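Local coordinates for putative GGDEF domain protein (Pseudomonas aeruginosa, PDB 7E6G) that probably condenses two molecules of GTP into the second messenger 3',3'-cyclic di-GMP with the help of magnesium, as a diguanylate cyclase of the GGDEF family, at residues S132-M137 with L186-T191. Residues are numbered along the deposited sequence; the frame is centred on the assembly and turned at random.
Sequences SYVLAM and LLLPQT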
loop_
_atom_site.group_PDB
_atom_site.type_symbol
_atom_site.label_atom_id
_atom_site.label_comp_id
_atom_site.label_asym_id
_atom_site.label_seq_id
_atom_site.Cartn_x
_atom_site.Cartn_y
_atom_site.Cartn_z
ATOM N N SER A 132 -17.840 -28.413 -32.856
ATOM C CA SER A 132 -18.949 -28.814 -32.132
ATOM C C SER A 132 -18.676 -29.641 -30.967
ATOM O O SER A 132 -17.633 -29.940 -30.655
ATOM C CB SER A 132 -19.978 -29.390 -32.999
ATOM O OG SER A 132 -19.576 -30.617 -33.402
ATOM N N TYR A 133 -19.691 -29.832 -30.208
ATOM C CA TYR A 133 -19.616 -30.665 -29.018
ATOM C C TYR A 133 -20.540 -31.863 -29.187
ATOM O O TYR A 133 -21.399 -31.896 -30.075
ATOM C CB TYR A 133 -19.998 -29.882 -27.756
ATOM C CG TYR A 133 -21.375 -29.280 -27.846
ATOM C CD1 TYR A 133 -21.563 -28.002 -28.364
ATOM C CD2 TYR A 133 -22.497 -30.012 -27.470
ATOM C CE1 TYR A 133 -22.825 -27.451 -28.473
ATOM C CE2 TYR A 133 -23.769 -29.471 -27.551
ATOM C CZ TYR A 133 -23.927 -28.185 -28.064
ATOM O OH TYR A 133 -25.189 -27.654 -28.164
ATOM N N VAL A 134 -20.364 -32.859 -28.331
ATOM C CA VAL A 134 -21.341 -33.940 -28.293
ATOM C C VAL A 134 -22.014 -33.942 -26.928
ATOM O O VAL A 134 -21.471 -33.468 -25.926
ATOM C CB VAL A 134 -20.733 -35.325 -28.633
ATOM C CG1 VAL A 134 -19.801 -35.220 -29.851
ATOM C CG2 VAL A 134 -20.021 -35.926 -27.444
ATOM N N LEU A 135 -23.229 -34.460 -26.915
ATOM C CA LEU A 135 -24.099 -34.489 -25.754
ATOM C C LEU A 135 -24.479 -35.938 -25.496
ATOM O O LEU A 135 -24.973 -36.620 -26.400
ATOM C CB LEU A 135 -25.350 -33.655 -26.030
ATOM C CG LEU A 135 -25.877 -32.664 -25.010
ATOM C CD1 LEU A 135 -24.759 -31.745 -24.549
ATOM C CD2 LEU A 135 -26.995 -31.888 -25.680
ATOM N N ALA A 136 -24.248 -36.416 -24.278
ATOM C CA ALA A 136 -24.669 -37.759 -23.880
ATOM C C ALA A 136 -25.587 -37.638 -22.669
ATOM O O ALA A 136 -25.200 -37.072 -21.652
ATOM C CB ALA A 136 -23.454 -38.638 -23.579
ATOM N N MET A 137 -26.811 -38.127 -22.780
ATOM C CA MET A 137 -27.763 -38.070 -21.680
ATOM C C MET A 137 -27.990 -39.478 -21.141
ATOM O O MET A 137 -28.395 -40.384 -21.874
ATOM C CB MET A 137 -29.082 -37.428 -22.105
ATOM C CG MET A 137 -29.920 -36.937 -20.914
ATOM S SD MET A 137 -31.482 -36.221 -21.452
ATOM C CE MET A 137 -30.943 -34.583 -21.978
ATOM N N LEU A 186 -23.714 -35.422 -20.040
ATOM C CA LEU A 186 -22.311 -35.308 -20.393
ATOM C C LEU A 186 -22.206 -34.323 -21.555
ATOM O O LEU A 186 -22.893 -34.485 -22.570
ATOM C CB LEU A 186 -21.746 -36.679 -20.781
ATOM C CG LEU A 186 -21.217 -37.644 -19.698
ATOM C CD1 LEU A 186 -22.120 -37.753 -18.454
ATOM C CD2 LEU A 186 -20.987 -39.030 -20.281
ATOM N N LEU A 187 -21.383 -33.296 -21.394
ATOM C CA LEU A 187 -21.022 -32.393 -22.473
ATOM C C LEU A 187 -19.551 -32.603 -22.809
ATOM O O LEU A 187 -18.666 -32.377 -21.966
ATOM C CB LEU A 187 -21.289 -30.941 -22.100
ATOM C CG LEU A 187 -20.784 -29.932 -23.132
ATOM C CD1 LEU A 187 -21.739 -29.808 -24.268
ATOM C CD2 LEU A 187 -20.635 -28.589 -22.459
ATOM N N LEU A 188 -19.285 -33.059 -24.028
ATOM C CA LEU A 188 -17.903 -33.148 -24.482
ATOM C C LEU A 188 -17.652 -32.010 -25.457
ATOM O O LEU A 188 -18.094 -32.073 -26.620
ATOM C CB LEU A 188 -17.605 -34.500 -25.136
ATOM C CG LEU A 188 -18.146 -35.739 -24.434
ATOM C CD1 LEU A 188 -17.559 -36.994 -25.070
ATOM C CD2 LEU A 188 -17.834 -35.683 -22.962
ATOM N N PRO A 189 -16.971 -30.954 -25.036
ATOM C CA PRO A 189 -16.773 -29.802 -25.912
ATOM C C PRO A 189 -15.671 -30.070 -26.917
ATOM O O PRO A 189 -14.738 -30.839 -26.667
ATOM C CB PRO A 189 -16.378 -28.688 -24.938
ATOM C CG PRO A 189 -15.685 -29.408 -23.832
ATOM C CD PRO A 189 -16.286 -30.794 -23.740
ATOM N N GLN A 190 -15.800 -29.416 -28.070
ATOM C CA GLN A 190 -14.834 -29.548 -29.155
ATOM C C GLN A 190 -14.510 -31.012 -29.415
ATOM O O GLN A 190 -13.352 -31.428 -29.435
ATOM C CB GLN A 190 -13.570 -28.742 -28.856
ATOM C CG GLN A 190 -13.857 -27.307 -28.452
ATOM C CD GLN A 190 -12.621 -26.572 -28.012
ATOM O OE1 GLN A 190 -12.534 -26.107 -26.873
ATOM N NE2 GLN A 190 -11.657 -26.444 -28.915
ATOM N N THR A 191 -15.562 -31.799 -29.588
ATOM C CA THR A 191 -15.441 -33.232 -29.790
ATOM C C THR A 191 -16.449 -33.648 -30.845
ATOM O O THR A 191 -17.560 -33.115 -30.898
ATOM C CB THR A 191 -15.661 -34.007 -28.468
ATOM O OG1 THR A 191 -14.739 -33.547 -27.466
ATOM C CG2 THR A 191 -15.482 -35.501 -28.671
#
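Ala-136 and Leu-186 are joined by two nearly straight backbone hydrogen bonds, Leu-186 N to Ala-136 O at 2.7 Å and Ala-136 N to Leu-186 O at 2.9 Å. Val-134 and Leu-188 form the next hydrogen-bonded pair of this antiparallel arrangement, part of the central mixed sheet of the GGDEF domain, in which strand 134-140 runs between strands 183-188 and 223-229. Leu-135 and Leu-187 make the non-hydrogen-bonded pair in between, where Leu-135 CA approaches Leu-186 O in a CA-H...O contact of 3.4 Å. Past the strand ends, Thr-191 N still reaches Ser-132 O (3.0 Å), in a more bent bond of 140° at the hydrogen. Within 186-191, Thr-191 OG1 donates to Pro-189 O from above the carbonyl plane (2.8 Å) and is also hydrogen-bonded to Arg-171 NH1.

Side chains alternate between the two faces of the sheet, both buried here. Val-134 and Leu-188 touch Ala-196 of helix 193-208, Ala-136 and Leu-186 its Leu-200, with Ala-136 CB lying against Leu-186 CB. Leu-135 and Leu-187 turn to the other face, toward helix 112-128, and Leu-135 also meets helix 236-252. There Leu-187 CD1 lies between Tyr-133 CD2 and Leu-135 CD1. With CG between the backbone N and the carbonyl carbon (chi1 57°), the Tyr-133 side chain crosses Leu-187 obliquely; its ring also stacks on His-230, and its OH hydrogen-bonds to Asn-123. Strand 134-140 leads on to the magnesium ligands Asp-139 and Val-140, whose side chains lie about 11 Å from that of Leu-186. On the helix 193-208 side, Val-134 CG2 touches CB, CG and CD1 of Leu-188, each at 3.6 Å.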